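Local coordinates for arabinofuranosidase (Bifidobacterium longum, PDB 2Y2W), which hydrolyses terminal alpha-(1->5)-L-arabinofuranosyl bonds in arabinans and acts on arabinoxylan as a family 51 glycoside hydrolase, at residues Tyr119-Glu122 / Asp123-Pro127; Asp179-Glu182 / Tyr183-Ala187; Thr190-Ala193 / Asp194-Val197. All coordinates share one frame; numbering follows the deposited sequence.

Contact 1 (Tyr119-Glu122 / Asp123-Pro127); sequences YNWE and DGIGP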
ATOM      1  N   TYR D 119      12.462   6.020   7.338  1.00 21.38           N
ATOM      2  CA  TYR D 119      13.186   7.258   7.091  1.00 21.36           C
ATOM      3  C   TYR D 119      12.583   8.046   5.932  1.00 21.42           C
ATOM      4  O   TYR D 119      12.330   7.493   4.863  1.00 21.37           O
ATOM      5  CB  TYR D 119      14.662   6.937   6.824  1.00 21.35           C
ATOM      6  CG  TYR D 119      15.516   8.114   6.420  1.00 21.27           C
ATOM      7  CD1 TYR D 119      15.681   9.214   7.266  1.00 21.24           C
ATOM      8  CD2 TYR D 119      16.175   8.122   5.195  1.00 21.44           C
ATOM      9  CE1 TYR D 119      16.475  10.295   6.895  1.00 21.11           C
ATOM     10  CE2 TYR D 119      16.971   9.197   4.815  1.00 21.73           C
ATOM     11  CZ  TYR D 119      17.115  10.276   5.669  1.00 21.31           C
ATOM     12  OH  TYR D 119      17.901  11.331   5.285  1.00 22.39           O
ATOM     13  N   ASN D 120      12.346   9.335   6.158  1.00 21.58           N
ATOM     14  CA  ASN D 120      11.861  10.236   5.111  1.00 21.90           C
ATOM     15  C   ASN D 120      13.027  11.051   4.553  1.00 22.02           C
ATOM     16  O   ASN D 120      13.599  11.882   5.259  1.00 22.01           O
ATOM     17  CB  ASN D 120      10.774  11.165   5.654  1.00 21.88           C
ATOM     18  CG  ASN D 120       9.727  10.431   6.470  1.00 22.24           C
ATOM     19  OD1 ASN D 120       9.099   9.483   5.993  1.00 22.93           O
ATOM     20  ND2 ASN D 120       9.527  10.871   7.708  1.00 22.15           N
ATOM     21  N   TRP D 121      13.373  10.805   3.291  1.00 22.12           N
ATOM     22  CA  TRP D 121      14.605  11.339   2.703  1.00 22.40           C
ATOM     23  C   TRP D 121      14.650  12.871   2.604  1.00 22.77           C
ATOM     24  O   TRP D 121      15.732  13.456   2.581  1.00 22.84           O
ATOM     25  CB  TRP D 121      14.885  10.685   1.342  1.00 22.30           C
ATOM     26  CG  TRP D 121      13.909  11.065   0.284  1.00 21.64           C
ATOM     27  CD1 TRP D 121      12.746  10.426  -0.026  1.00 21.48           C
ATOM     28  CD2 TRP D 121      14.005  12.180  -0.604  1.00 21.17           C
ATOM     29  NE1 TRP D 121      12.107  11.074  -1.054  1.00 20.96           N
ATOM     30  CE2 TRP D 121      12.859  12.156  -1.428  1.00 21.21           C
ATOM     31  CE3 TRP D 121      14.946  13.203  -0.783  1.00 20.92           C
ATOM     32  CZ2 TRP D 121      12.627  13.116  -2.416  1.00 21.44           C
ATOM     33  CZ3 TRP D 121      14.719  14.154  -1.767  1.00 20.79           C
ATOM     34  CH2 TRP D 121      13.567  14.102  -2.572  1.00 21.49           C
ATOM     35  N   GLU D 122      13.479  13.503   2.546  1.00 23.27           N
ATOM     36  CA  GLU D 122      13.366  14.965   2.487  1.00 23.89           C
ATOM     37  C   GLU D 122      13.715  15.626   3.817  1.00 24.30           C
ATOM     38  O   GLU D 122      14.043  16.815   3.857  1.00 24.31           O
ATOM     39  CB  GLU D 122      11.955  15.408   2.073  1.00 23.86           C
ATOM     40  CG  GLU D 122      11.378  14.712   0.850  1.00 24.24           C
ATOM     41  CD  GLU D 122      10.576  13.469   1.207  1.00 25.23           C
ATOM     42  OE1 GLU D 122      11.005  12.705   2.101  1.00 25.05           O
ATOM     43  OE2 GLU D 122       9.514  13.250   0.585  1.00 25.79           O
ATOM     44  N   ASP D 123      13.627  14.860   4.903  1.00 24.78           N
ATOM     45  CA  ASP D 123      13.969  15.357   6.238  1.00 25.39           C
ATOM     46  C   ASP D 123      15.445  15.723   6.362  1.00 25.77           C
ATOM     47  O   ASP D 123      15.822  16.499   7.242  1.00 25.76           O
ATOM     48  CB  ASP D 123      13.605  14.326   7.314  1.00 25.36           C
ATOM     49  CG  ASP D 123      12.109  14.207   7.531  1.00 25.33           C
ATOM     50  OD1 ASP D 123      11.363  15.125   7.125  1.00 25.15           O
ATOM     51  OD2 ASP D 123      11.680  13.195   8.122  1.00 25.15           O
ATOM     52  N   GLY D 124      16.266  15.160   5.478  1.00 26.25           N
ATOM     53  CA  GLY D 124      17.710  15.368   5.516  1.00 27.11           C
ATOM     54  C   GLY D 124      18.251  16.281   4.432  1.00 27.75           C
ATOM     55  O   GLY D 124      19.462  16.374   4.251  1.00 27.90           O
ATOM     56  N   ILE D 125      17.355  16.946   3.704  1.00 28.41           N
ATOM     57  CA  ILE D 125      17.752  17.897   2.660  1.00 28.91           C
ATOM     58  C   ILE D 125      17.418  19.333   3.066  1.00 29.35           C
ATOM     59  O   ILE D 125      16.691  19.564   4.039  1.00 29.28           O
ATOM     60  CB  ILE D 125      17.115  17.571   1.268  1.00 28.88           C
ATOM     61  CG1 ILE D 125      15.593  17.769   1.294  1.00 28.72           C
ATOM     62  CG2 ILE D 125      17.497  16.168   0.815  1.00 28.81           C
ATOM     63  CD1 ILE D 125      14.947  17.849  -0.072  1.00 28.86           C
ATOM     64  N   GLY D 126      17.955  20.292   2.315  1.00 29.86           N
ATOM     65  CA  GLY D 126      17.734  21.705   2.601  1.00 30.48           C
ATOM     66  C   GLY D 126      18.616  22.209   3.727  1.00 30.97           C
ATOM     67  O   GLY D 126      19.521  21.498   4.174  1.00 30.89           O
ATOM     68  N   PRO D 127      18.358  23.446   4.194  1.00 31.43           N
ATOM     69  CA  PRO D 127      19.144  24.059   5.270  1.00 31.76           C
ATOM     70  C   PRO D 127      18.973  23.320   6.599  1.00 31.96           C
ATOM     71  O   PRO D 127      17.840  23.073   7.023  1.00 32.01           O
ATOM     72  CB  PRO D 127      18.565  25.481   5.365  1.00 31.84           C
ATOM     73  CG  PRO D 127      17.855  25.704   4.056  1.00 31.73           C
ATOM     74  CD  PRO D 127      17.321  24.362   3.683  1.00 31.44           C
TER
HETATM   75  O   HOH W   1      12.994  11.051   8.372  1.00 20.83           O
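Asn120 and Asp123 run side by side and point the same way, and ND2 of Asn120 donates to OD2 of Asp123 at 3.2 Å. The donor keeps OD2 in its own amide plane, whereas from the carboxylate it is met on the syn side but 32° out of plane, with the two planes 86° apart. A water accepts from Asn120 N at 2.9 Å and donates to the same OD2. The backbone closes the same turn: Asp123 N reaches Asn120 O at 3.0 Å. Gly124 N to Trp121 O and Ile125 N to Glu122 O continue the three-residue spacing, both weakly. These turns sit in the long loop that follows the second strand, 107-110, of the (beta/alpha)8 barrel; the Tyr119 side chain is about 9 Å from that of Glu69, which by similarity binds arabinofuranose. The apolar contact is Ile125 CD1 at 4.1 Å from Trp121 CZ3; Ile125 CG1 lies 3.1 Å from the carbonyl oxygen Glu122 O. Glu122 lays its CG, beside the backbone N (chi1 -49°), 3.7 Å over the centre of the indole face of Trp121, and a bend at chi2 turns the carboxylate. Farther out, Glu122 OE1 forms a salt bridge with Arg172 and Asp123 OD2 one with Arg134, which probably limits how these carboxylates can turn. The Trp121 side chain rests on Ala176 of helix 174-185.

Contact 2 (Asp179-Glu182 / Tyr183-Ala187); sequences DELE and YVNGA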
ATOM      1  N   ASP D 179      10.860  10.206  -6.455  1.00 19.33           N
ATOM      2  CA  ASP D 179      11.104  11.588  -6.038  1.00 19.60           C
ATOM      3  C   ASP D 179      12.583  11.818  -5.698  1.00 19.77           C
ATOM      4  O   ASP D 179      13.181  12.793  -6.160  1.00 19.64           O
ATOM      5  CB  ASP D 179      10.202  11.982  -4.858  1.00 19.53           C
ATOM      6  CG  ASP D 179       8.730  12.143  -5.253  1.00 19.63           C
ATOM      7  OD1 ASP D 179       8.402  12.133  -6.462  1.00 19.16           O
ATOM      8  OD2 ASP D 179       7.889  12.278  -4.335  1.00 19.52           O
ATOM      9  N   GLU D 180      13.169  10.912  -4.912  1.00 20.04           N
ATOM     10  CA  GLU D 180      14.584  11.007  -4.533  1.00 20.49           C
ATOM     11  C   GLU D 180      15.511  10.833  -5.733  1.00 20.57           C
ATOM     12  O   GLU D 180      16.550  11.483  -5.815  1.00 20.70           O
ATOM     13  CB  GLU D 180      14.942  10.001  -3.432  1.00 20.63           C
ATOM     14  CG  GLU D 180      16.407  10.080  -2.987  1.00 21.25           C
ATOM     15  CD  GLU D 180      16.675   9.446  -1.635  1.00 22.45           C
ATOM     16  OE1 GLU D 180      16.147   8.342  -1.360  1.00 22.77           O
ATOM     17  OE2 GLU D 180      17.437  10.054  -0.850  1.00 23.07           O
ATOM     18  N   LEU D 181      15.126   9.952  -6.655  1.00 20.72           N
ATOM     19  CA  LEU D 181      15.878   9.724  -7.884  1.00 20.76           C
ATOM     20  C   LEU D 181      15.967  11.006  -8.716  1.00 20.88           C
ATOM     21  O   LEU D 181      17.042  11.383  -9.182  1.00 20.89           O
ATOM     22  CB  LEU D 181      15.230   8.590  -8.690  1.00 20.75           C
ATOM     23  CG  LEU D 181      15.723   8.274 -10.106  1.00 20.49           C
ATOM     24  CD1 LEU D 181      17.186   7.849 -10.116  1.00 20.39           C
ATOM     25  CD2 LEU D 181      14.847   7.201 -10.715  1.00 20.46           C
ATOM     26  N   GLU D 182      14.827  11.667  -8.887  1.00 20.97           N
ATOM     27  CA  GLU D 182      14.742  12.934  -9.604  1.00 21.19           C
ATOM     28  C   GLU D 182      15.533  14.034  -8.891  1.00 21.18           C
ATOM     29  O   GLU D 182      16.232  14.811  -9.536  1.00 21.07           O
ATOM     30  CB  GLU D 182      13.275  13.335  -9.752  1.00 21.25           C
ATOM     31  CG  GLU D 182      13.009  14.564 -10.603  1.00 22.35           C
ATOM     32  CD  GLU D 182      11.517  14.855 -10.756  1.00 24.12           C
ATOM     33  OE1 GLU D 182      10.691  13.960 -10.460  1.00 24.35           O
ATOM     34  OE2 GLU D 182      11.166  15.973 -11.184  1.00 24.54           O
ATOM     35  N   TYR D 183      15.421  14.091  -7.564  1.00 21.27           N
ATOM     36  CA  TYR D 183      16.117  15.103  -6.768  1.00 21.36           C
ATOM     37  C   TYR D 183      17.627  14.942  -6.862  1.00 21.62           C
ATOM     38  O   TYR D 183      18.363  15.923  -6.991  1.00 21.69           O
ATOM     39  CB  TYR D 183      15.687  15.040  -5.298  1.00 21.22           C
ATOM     40  CG  TYR D 183      16.492  15.942  -4.386  1.00 20.89           C
ATOM     41  CD1 TYR D 183      16.099  17.256  -4.152  1.00 20.47           C
ATOM     42  CD2 TYR D 183      17.654  15.481  -3.763  1.00 20.70           C
ATOM     43  CE1 TYR D 183      16.835  18.087  -3.326  1.00 20.33           C
ATOM     44  CE2 TYR D 183      18.401  16.306  -2.936  1.00 20.15           C
ATOM     45  CZ  TYR D 183      17.985  17.607  -2.720  1.00 20.36           C
ATOM     46  OH  TYR D 183      18.718  18.427  -1.901  1.00 20.16           O
ATOM     47  N   VAL D 184      18.074  13.694  -6.802  1.00 21.89           N
ATOM     48  CA  VAL D 184      19.490  13.386  -6.728  1.00 22.23           C
ATOM     49  C   VAL D 184      20.201  13.404  -8.097  1.00 22.43           C
ATOM     50  O   VAL D 184      21.372  13.783  -8.182  1.00 22.57           O
ATOM     51  CB  VAL D 184      19.704  12.045  -5.977  1.00 22.31           C
ATOM     52  CG1 VAL D 184      19.629  10.858  -6.921  1.00 22.24           C
ATOM     53  CG2 VAL D 184      21.013  12.049  -5.241  1.00 22.65           C
ATOM     54  N   ASN D 185      19.492  13.020  -9.159  1.00 22.48           N
ATOM     55  CA  ASN D 185      20.124  12.779 -10.460  1.00 22.69           C
ATOM     56  C   ASN D 185      19.527  13.540 -11.640  1.00 22.91           C
ATOM     57  O   ASN D 185      20.065  13.496 -12.748  1.00 22.95           O
ATOM     58  CB  ASN D 185      20.132  11.278 -10.779  1.00 22.57           C
ATOM     59  CG  ASN D 185      21.217  10.522 -10.037  1.00 22.59           C
ATOM     60  OD1 ASN D 185      22.156  11.117  -9.499  1.00 22.31           O
ATOM     61  ND2 ASN D 185      21.096   9.199 -10.006  1.00 22.30           N
ATOM     62  N   GLY D 186      18.417  14.228 -11.405  1.00 23.26           N
ATOM     63  CA  GLY D 186      17.731  14.955 -12.464  1.00 23.62           C
ATOM     64  C   GLY D 186      18.527  16.141 -12.967  1.00 23.98           C
ATOM     65  O   GLY D 186      19.360  16.694 -12.248  1.00 24.01           O
ATOM     66  N   ALA D 187      18.279  16.521 -14.215  1.00 24.20           N
ATOM     67  CA  ALA D 187      18.858  17.733 -14.773  1.00 24.47           C
ATOM     68  C   ALA D 187      18.130  18.945 -14.192  1.00 24.62           C
ATOM     69  O   ALA D 187      16.934  18.861 -13.912  1.00 24.63           O
ATOM     70  CB  ALA D 187      18.746  17.718 -16.291  1.00 24.41           C
TER
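Val184 packs CB and its CG1 branch hard onto the preceding helical turn. Its CB is 3.2 Å from Glu180 O, and CG1 lies 3.3 Å from Glu180 O and 3.5 Å from Leu181 O, because chi1 (87°) puts CG1 between its own backbone N and carbonyl carbon. Beneath this, the i to i+4 bonds are even in length: Tyr183 N to Asp179 O and Val184 N to Glu180 O are each 2.9 Å. The last of the set, Gly186 N to Glu182 O, is also 2.9 Å, but its donor stands 40° out of the carbonyl plane, as the chain leaves helical geometry there. Side chains meet more loosely. Leu181 CD1 only grazes Asn185 ND2 at 4.1 Å, and that amide is spent on Ile207 O instead, while Tyr183 OH is held by Asp150 and Asn199. Loosest is the side chain of Asp179, which is partly exposed and makes no close contact with 183-187. With Glu180 against strand 162-167 and Leu181 and Val184 against Trp210 of strand 209-212, this is the C-terminal end of an outer alpha-helix in a beta-alpha-beta unit of the (beta/alpha)8 barrel.

Contact 3 (Thr190-Ala193 / Asp194-Val197); sequences TAWA and DQRV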
ATOM      1  N   THR D 190      13.585  21.023 -13.344  1.00 25.30           N
ATOM      2  CA  THR D 190      12.424  20.349 -12.780  1.00 25.25           C
ATOM      3  C   THR D 190      12.356  20.708 -11.289  1.00 25.21           C
ATOM      4  O   THR D 190      13.386  21.014 -10.680  1.00 25.13           O
ATOM      5  CB  THR D 190      12.502  18.818 -13.007  1.00 25.41           C
ATOM      6  OG1 THR D 190      11.195  18.293 -13.279  1.00 25.83           O
ATOM      7  CG2 THR D 190      13.107  18.100 -11.807  1.00 25.26           C
ATOM      8  N   ALA D 191      11.156  20.684 -10.710  1.00 25.08           N
ATOM      9  CA  ALA D 191      10.961  21.146  -9.328  1.00 25.00           C
ATOM     10  C   ALA D 191      11.900  20.478  -8.320  1.00 25.03           C
ATOM     11  O   ALA D 191      12.547  21.169  -7.527  1.00 24.91           O
ATOM     12  CB  ALA D 191       9.511  20.987  -8.899  1.00 24.98           C
ATOM     13  N   TRP D 192      11.969  19.146  -8.362  1.00 24.92           N
ATOM     14  CA  TRP D 192      12.811  18.376  -7.448  1.00 24.73           C
ATOM     15  C   TRP D 192      14.299  18.653  -7.639  1.00 24.86           C
ATOM     16  O   TRP D 192      15.027  18.805  -6.662  1.00 24.82           O
ATOM     17  CB  TRP D 192      12.545  16.872  -7.579  1.00 24.62           C
ATOM     18  CG  TRP D 192      11.308  16.386  -6.879  1.00 24.14           C
ATOM     19  CD1 TRP D 192      10.220  15.797  -7.458  1.00 23.68           C
ATOM     20  CD2 TRP D 192      11.035  16.435  -5.470  1.00 23.58           C
ATOM     21  NE1 TRP D 192       9.289  15.476  -6.503  1.00 23.22           N
ATOM     22  CE2 TRP D 192       9.758  15.860  -5.274  1.00 23.41           C
ATOM     23  CE3 TRP D 192      11.741  16.911  -4.355  1.00 23.22           C
ATOM     24  CZ2 TRP D 192       9.169  15.748  -4.006  1.00 22.84           C
ATOM     25  CZ3 TRP D 192      11.153  16.802  -3.092  1.00 22.91           C
ATOM     26  CH2 TRP D 192       9.879  16.224  -2.933  1.00 22.90           C
ATOM     27  N   ALA D 193      14.742  18.715  -8.893  1.00 25.05           N
ATOM     28  CA  ALA D 193      16.153  18.959  -9.206  1.00 25.44           C
ATOM     29  C   ALA D 193      16.576  20.380  -8.854  1.00 25.80           C
ATOM     30  O   ALA D 193      17.692  20.595  -8.380  1.00 25.89           O
ATOM     31  CB  ALA D 193      16.445  18.661 -10.662  1.00 25.23           C
ATOM     32  N   ASP D 194      15.678  21.340  -9.085  1.00 26.25           N
ATOM     33  CA  ASP D 194      15.917  22.742  -8.737  1.00 26.68           C
ATOM     34  C   ASP D 194      16.118  22.941  -7.234  1.00 26.85           C
ATOM     35  O   ASP D 194      16.839  23.853  -6.821  1.00 26.97           O
ATOM     36  CB  ASP D 194      14.790  23.638  -9.256  1.00 26.74           C
ATOM     37  CG  ASP D 194      14.843  23.838 -10.769  1.00 27.61           C
ATOM     38  OD1 ASP D 194      15.679  23.192 -11.441  1.00 28.42           O
ATOM     39  OD2 ASP D 194      14.042  24.646 -11.291  1.00 28.12           O
ATOM     40  N   GLN D 195      15.492  22.084  -6.430  1.00 27.01           N
ATOM     41  CA  GLN D 195      15.718  22.070  -4.984  1.00 27.33           C
ATOM     42  C   GLN D 195      17.158  21.701  -4.651  1.00 27.22           C
ATOM     43  O   GLN D 195      17.771  22.329  -3.794  1.00 27.28           O
ATOM     44  CB  GLN D 195      14.755  21.116  -4.274  1.00 27.44           C
ATOM     45  CG  GLN D 195      13.404  21.726  -3.940  1.00 28.20           C
ATOM     46  CD  GLN D 195      12.541  20.808  -3.093  1.00 29.49           C
ATOM     47  OE1 GLN D 195      12.981  20.289  -2.065  1.00 29.50           O
ATOM     48  NE2 GLN D 195      11.296  20.608  -3.520  1.00 30.05           N
ATOM     49  N   ARG D 196      17.691  20.691  -5.337  1.00 27.22           N
ATOM     50  CA  ARG D 196      19.085  20.281  -5.155  1.00 27.24           C
ATOM     51  C   ARG D 196      20.035  21.424  -5.502  1.00 27.25           C
ATOM     52  O   ARG D 196      20.996  21.680  -4.774  1.00 27.28           O
ATOM     53  CB  ARG D 196      19.409  19.060  -6.014  1.00 27.21           C
ATOM     54  CG  ARG D 196      20.658  18.305  -5.582  1.00 27.36           C
ATOM     55  CD  ARG D 196      21.482  17.813  -6.764  1.00 27.67           C
ATOM     56  NE  ARG D 196      20.659  17.310  -7.859  1.00 28.20           N
ATOM     57  CZ  ARG D 196      20.533  17.898  -9.046  1.00 28.25           C
ATOM     58  NH1 ARG D 196      21.184  19.022  -9.322  1.00 28.05           N
ATOM     59  NH2 ARG D 196      19.750  17.353  -9.966  1.00 28.29           N
ATOM     60  N   VAL D 197      19.750  22.100  -6.615  1.00 27.25           N
ATOM     61  CA  VAL D 197      20.512  23.270  -7.055  1.00 27.16           C
ATOM     62  C   VAL D 197      20.468  24.378  -5.996  1.00 27.12           C
ATOM     63  O   VAL D 197      21.504  24.943  -5.636  1.00 27.22           O
ATOM     64  CB  VAL D 197      19.991  23.805  -8.421  1.00 27.26           C
ATOM     65  CG1 VAL D 197      20.761  25.048  -8.853  1.00 27.09           C
ATOM     66  CG2 VAL D 197      20.079  22.722  -9.496  1.00 26.92           C
TER
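Thr190 O receives the amide of Asp194 at 2.8 Å, with the donor nearly on the line of the carbonyl (C=O...N angle 171°), the shortest bond of this first helical turn. Thr190 holds the N-cap position without a capping bond; its OG1 instead meets Glu182 OE2 and the carbonyl of Met133 in the third subunit. Asp194 OD1 accepts Gly189 N, so the carboxylate folds back over the start of the helix. One turn on, Val197 N reaches Ala193 O at 3.1 Å. Gln195 N to Ala191 O is longer, 3.3 Å. Trp192 and Gln195 lie alongside each other, both with CG anti to the carbonyl carbon (chi1 -79° in Trp192), which sends them the same way. NE2 of Gln195 comes obliquely to 3.8 Å from Trp192 CE3, the amide and ring planes being 39° apart. Removing the amide with an alanine in place of Gln195 is likely to leave that part of the indole without its neighbour and strip cover from Tyr183 and Ile125. Arg196 turns its guanidinium so that Ala193 O sits over one face, and NH2 lies 3.6 Å from Ala193 CB. Its NE bonds Tyr183 O and its NH1 bonds Ile201 O. The positive charge is probably stabilised by carbonyls, one of them near the C-terminal end of helix 174-185, while the Asp194 carboxylate probably gains from the positive end of its own helix dipole.

Overall arrangement
Along the chain the order is contact 1, contact 2, contact 3, all on one side of the chain's centre. The centres of contacts 2 and 3 are about 8 Å apart, on the consecutive helices 174-185 and 191-198 that come in sequence between barrel strands 162-167 and 209-212. Contact 1, in the loop after strand 107-110, lies about 13 and 14 Å from them. Trp121 ties the three together: its CH2 is 3.6 Å from Tyr183 CB and 3.7 Å from Trp192 CZ3. Both helical contacts touch the third subunit, and Asn120 of contact 1 packs on Lys175 of the second, so this barrel periphery also contributes to the oligomer.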